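Local coordinates for type 4 fimbrial biogenesis protein PilF (Pseudomonas aeruginosa, PDB 2HO1), which is an outer membrane lipoprotein built from tetratricopeptide repeats that interacts with PilQ and is essential for its localization and assembly into the type IV pilus secretin, at residues Ala73-Ala78 / Asn104-Asn109. Numbering follows the deposited sequence.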
loop_
_atom_site.group_PDB
_atom_site.type_symbol
_atom_site.label_atom_id
_atom_site.label_comp_id
_atom_site.label_asym_id
_atom_site.label_seq_id
_atom_site.Cartn_x
_atom_site.Cartn_y
_atom_site.Cartn_z
ATOM N N ALA A 73 -3.672 23.746 8.030
ATOM C CA ALA A 73 -4.518 24.852 7.572
ATOM C C ALA A 73 -4.871 24.648 6.102
ATOM O O ALA A 73 -6.023 24.861 5.680
ATOM C CB ALA A 73 -3.828 26.181 7.782
ATOM N N HIS A 74 -3.887 24.243 5.309
ATOM C CA HIS A 74 -4.180 23.949 3.902
ATOM C C HIS A 74 -5.197 22.808 3.826
ATOM O O HIS A 74 -6.185 22.875 3.083
ATOM C CB HIS A 74 -2.909 23.559 3.178
ATOM C CG HIS A 74 -2.050 24.727 2.846
ATOM N ND1 HIS A 74 -2.491 25.769 2.055
ATOM C CD2 HIS A 74 -0.784 25.032 3.204
ATOM C CE1 HIS A 74 -1.529 26.664 1.940
ATOM N NE2 HIS A 74 -0.482 26.241 2.626
ATOM N N ALA A 75 -4.989 21.776 4.636
ATOM C CA ALA A 75 -5.887 20.619 4.632
ATOM C C ALA A 75 -7.334 20.964 4.987
ATOM O O ALA A 75 -8.276 20.448 4.387
ATOM C CB ALA A 75 -5.349 19.546 5.583
ATOM N N ALA A 76 -7.519 21.822 5.983
ATOM C CA ALA A 76 -8.856 22.234 6.379
ATOM C C ALA A 76 -9.489 23.071 5.262
ATOM O O ALA A 76 -10.666 22.905 4.932
ATOM C CB ALA A 76 -8.783 23.051 7.685
ATOM N N LEU A 77 -8.715 23.989 4.696
ATOM C CA LEU A 77 -9.223 24.817 3.601
ATOM C C LEU A 77 -9.635 23.889 2.444
ATOM O O LEU A 77 -10.640 24.123 1.789
ATOM C CB LEU A 77 -8.151 25.818 3.169
ATOM C CG LEU A 77 -8.548 27.006 2.281
ATOM C CD1 LEU A 77 -9.712 27.809 2.897
ATOM C CD2 LEU A 77 -7.307 27.900 2.133
ATOM N N ALA A 78 -8.856 22.825 2.215
ATOM C CA ALA A 78 -9.161 21.830 1.200
ATOM C C ALA A 78 -10.546 21.218 1.361
ATOM O O ALA A 78 -11.253 21.030 0.375
ATOM C CB ALA A 78 -8.094 20.749 1.169
ATOM N N ASN A 104 1.829 12.456 5.654
ATOM C CA ASN A 104 0.799 12.700 6.654
ATOM C C ASN A 104 -0.428 11.841 6.325
ATOM O O ASN A 104 -1.210 12.174 5.429
ATOM C CB ASN A 104 0.399 14.186 6.606
ATOM C CG ASN A 104 -0.650 14.538 7.621
ATOM O OD1 ASN A 104 -1.605 13.814 7.829
ATOM N ND2 ASN A 104 -0.487 15.676 8.249
ATOM N N ALA A 105 -0.621 10.765 7.073
ATOM C CA ALA A 105 -1.717 9.822 6.820
ATOM C C ALA A 105 -3.136 10.374 6.863
ATOM O O ALA A 105 -3.994 9.939 6.095
ATOM C CB ALA A 105 -1.605 8.607 7.779
ATOM N N ARG A 106 -3.402 11.293 7.787
ATOM C CA ARG A 106 -4.724 11.863 7.891
ATOM C C ARG A 106 -5.069 12.635 6.601
ATOM O O ARG A 106 -6.146 12.463 6.031
ATOM C CB ARG A 106 -4.791 12.807 9.106
ATOM C CG ARG A 106 -6.182 13.374 9.368
ATOM C CD ARG A 106 -6.165 14.372 10.555
ATOM N NE ARG A 106 -5.466 15.590 10.171
ATOM C CZ ARG A 106 -6.028 16.560 9.449
ATOM N NH1 ARG A 106 -7.311 16.460 9.074
ATOM N NH2 ARG A 106 -5.325 17.640 9.119
ATOM N N VAL A 107 -4.135 13.469 6.154
ATOM C CA VAL A 107 -4.338 14.283 4.976
ATOM C C VAL A 107 -4.299 13.427 3.718
ATOM O O VAL A 107 -5.100 13.652 2.800
ATOM C CB VAL A 107 -3.298 15.403 4.931
ATOM C CG1 VAL A 107 -3.427 16.208 3.640
ATOM C CG2 VAL A 107 -3.502 16.305 6.152
ATOM N N LEU A 108 -3.415 12.429 3.684
ATOM C CA LEU A 108 -3.380 11.531 2.537
ATOM C C LEU A 108 -4.730 10.818 2.448
ATOM O O LEU A 108 -5.253 10.596 1.355
ATOM C CB LEU A 108 -2.265 10.496 2.673
ATOM C CG LEU A 108 -0.842 11.005 2.356
ATOM C CD1 LEU A 108 0.194 9.964 2.851
ATOM C CD2 LEU A 108 -0.694 11.254 0.818
ATOM N N ASN A 109 -5.315 10.473 3.586
ATOM C CA ASN A 109 -6.583 9.757 3.544
ATOM C C ASN A 109 -7.730 10.676 3.115
ATOM O O ASN A 109 -8.559 10.268 2.335
ATOM C CB ASN A 109 -6.889 9.094 4.899
ATOM C CG ASN A 109 -8.184 8.293 4.869
ATOM O OD1 ASN A 109 -8.365 7.397 4.038
ATOM N ND2 ASN A 109 -9.083 8.606 5.770
#
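The methyl of Ala75 meets one branch of Val107: Ala75 CB lies 3.8 Å from Val107 CG2, and both residues point their CB atoms toward the opposite helix. Val107 holds CG1 anti to its backbone N (chi1 176°), a rotation that swings CG2 to the N side, where it reaches the alanine. With so small a group on one side, the backbones come close, Ala75 CA and Val107 CA being 6.5 Å apart. Arg106 adds a smaller contact beside this apolar pair. Its chain leaves the helix extended and bends at chi3 (70°), bringing NH2 to 4.0 Å from Ala75 CB, with the methyl placed obliquely to the guanidinium plane. The same NH2 makes a long, weak ion pair with Asp72, on the same helix just ahead of segment 73-78.

Behind this first shell, the start of helix 105-117 is held by its N-cap. Asn104 OD1 accepts a nearly straight hydrogen bond of 3.1 Å from Val107 N, which approaches from above the carbonyl plane, while Asn104 ND2 is hydrogen-bonded to Asp101.

The contact joins helix 71-83 to helix 105-117, which probably belongs to the third TPR, consistent with the helix packing that builds a TPR superhelix. Helix 87-100 lies between them in sequence and touches both through His74, Ala78 and Val107; helix 57-66 packs against segment 73-78, and helix 121-131 against Leu108 and Asn109.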